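Local coordinates for protein 2-hydroxyethylphosphonate dioxygenase (Streptomyces viridochromogenes, PDB 4YAR) that uses ferrous iron and dioxygen to convert 2-hydroxyethylphosphonate to hydroxymethylphosphonate and formate during biosynthesis of the antibiotic phosphinothricin tripeptide, at residues T305-E308 against D309-S313. The protein carries 1 engineered substitution. Residues are numbered along the deposited sequence; the frame is centred on the assembly and turned at random.
Sequences TTIE and DSRRS
Thr306 and Asp309 form a capping box at the start of the short surface helix 307–312, a worked example of how side chains at a helix start serve amides that no preceding turn can reach. Thr306 is the N-cap. Thr306 OG1 lies between its own backbone N and carbonyl carbon (chi1 62°), which turns the oxygen to the helix start, where it accepts from Asp309 N at 2.9 Å. The reciprocal bond runs from Thr306 N to Asp309 OD2, also 2.9 Å and nearly straight at 172°, although the amide meets the oxygen from above the carboxylate plane rather than within it. Regular helical bonding follows at once, with Ser310 N reaching Thr306 O and Arg311 N reaching Ile307 O.

The carboxylate does double duty. Its second oxygen, Asp309 OD1, makes a salt bridge of 3.0 Å with Arg312 NH1 at the edge of the guanidinium, which probably helps to hold the carboxylate in its capping position. Glu308 OE1 stays 4.3 Å from Arg312 NH2, far off the plane in which the N-H groups lie, so that none points at it, and probably adds only a diffuse attraction. One turn apart, Ile307 and Arg311 run side by side, and Ile307 CG2 sits over one guanidinium face, 3.5 Å from Arg311 NH1, while Glu308 CG meets that group at its edge.

Neighbouring parts of the fold bond to the helix and to the residues leading into it: Asp172 accepts from Ile307 N, Thr305 pairs through its backbone with Ser173 of strand 173–176, and Ser310 OG bonds to the carbonyl of Ser324 at the end of strand 320–324.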
loop_
_atom_site.group_PDB
_atom_site.type_symbol
_atom_site.label_atom_id
_atom_site.label_comp_id
_atom_site.label_asym_id
_atom_site.label_seq_id
_atom_site.Cartn_x
_atom_site.Cartn_y
_atom_site.Cartn_z
ATOM N N THR A 305 0.906 17.762 -7.564
ATOM C CA THR A 305 2.094 18.372 -6.949
ATOM C C THR A 305 3.068 18.799 -8.069
ATOM O O THR A 305 3.529 17.971 -8.867
ATOM C CB THR A 305 2.786 17.423 -6.009
ATOM O OG1 THR A 305 1.886 17.081 -4.963
ATOM C CG2 THR A 305 4.044 17.961 -5.405
ATOM N N THR A 306 3.320 20.104 -8.133
ATOM C CA THR A 306 4.159 20.651 -9.210
ATOM C C THR A 306 5.626 20.537 -8.824
ATOM O O THR A 306 5.971 20.303 -7.682
ATOM C CB THR A 306 3.883 22.146 -9.474
ATOM O OG1 THR A 306 4.188 22.900 -8.296
ATOM C CG2 THR A 306 2.463 22.376 -9.849
ATOM N N ILE A 307 6.499 20.757 -9.806
ATOM C CA ILE A 307 7.926 20.852 -9.531
ATOM C C ILE A 307 8.191 21.891 -8.416
ATOM O O ILE A 307 8.977 21.658 -7.491
ATOM C CB ILE A 307 8.641 21.254 -10.813
ATOM C CG1 ILE A 307 8.547 20.092 -11.840
ATOM C CG2 ILE A 307 10.078 21.491 -10.574
ATOM C CD1 ILE A 307 8.433 20.581 -13.275
ATOM N N GLU A 308 7.556 23.027 -8.536
ATOM C CA GLU A 308 7.774 24.102 -7.595
ATOM C C GLU A 308 7.270 23.742 -6.228
ATOM O O GLU A 308 7.952 24.042 -5.229
ATOM C CB GLU A 308 7.150 25.400 -8.071
ATOM C CG GLU A 308 7.977 25.984 -9.199
ATOM C CD GLU A 308 7.403 27.256 -9.807
ATOM O OE1 GLU A 308 6.151 27.343 -9.991
ATOM O OE2 GLU A 308 8.230 28.153 -10.118
ATOM N N ASP A 309 6.116 23.073 -6.149
ATOM C CA ASP A 309 5.691 22.504 -4.852
ATOM C C ASP A 309 6.812 21.631 -4.283
ATOM O O ASP A 309 7.165 21.680 -3.084
ATOM C CB ASP A 309 4.407 21.599 -4.952
ATOM C CG ASP A 309 3.102 22.328 -5.303
ATOM O OD1 ASP A 309 2.851 23.517 -4.951
ATOM O OD2 ASP A 309 2.231 21.691 -5.977
ATOM N N SER A 310 7.367 20.707 -5.075
ATOM C CA SER A 310 8.362 19.834 -4.521
ATOM C C SER A 310 9.638 20.630 -4.091
ATOM O O SER A 310 10.229 20.367 -3.056
ATOM C CB SER A 310 8.742 18.696 -5.507
ATOM O OG SER A 310 7.613 17.930 -5.735
ATOM N N ARG A 311 10.017 21.616 -4.888
ATOM C CA ARG A 311 11.139 22.472 -4.530
ATOM C C ARG A 311 10.914 23.180 -3.208
ATOM O O ARG A 311 11.822 23.244 -2.364
ATOM C CB ARG A 311 11.373 23.539 -5.631
ATOM C CG ARG A 311 12.168 23.060 -6.818
ATOM C CD ARG A 311 12.745 24.306 -7.527
ATOM N NE ARG A 311 13.261 23.967 -8.834
ATOM C CZ ARG A 311 12.620 24.171 -9.985
ATOM N NH1 ARG A 311 11.397 24.722 -10.027
ATOM N NH2 ARG A 311 13.203 23.838 -11.106
ATOM N N ARG A 312 9.702 23.691 -3.008
ATOM C CA ARG A 312 9.383 24.446 -1.769
ATOM C C ARG A 312 9.415 23.530 -0.581
ATOM O O ARG A 312 9.694 23.954 0.513
ATOM C CB ARG A 312 8.005 25.036 -1.806
ATOM C CG ARG A 312 7.897 26.324 -2.578
ATOM C CD ARG A 312 6.487 26.838 -2.454
ATOM N NE ARG A 312 6.174 27.490 -3.703
ATOM C CZ ARG A 312 5.393 27.019 -4.670
ATOM N NH1 ARG A 312 4.722 25.871 -4.561
ATOM N NH2 ARG A 312 5.248 27.759 -5.766
ATOM N N SER A 313 9.132 22.235 -0.820
ATOM C CA SER A 313 9.145 21.226 0.241
ATOM C C SER A 313 10.540 20.814 0.672
ATOM O O SER A 313 10.717 20.073 1.627
ATOM C CB SER A 313 8.327 20.041 -0.200
ATOM O OG SER A 313 9.098 19.187 -0.997
#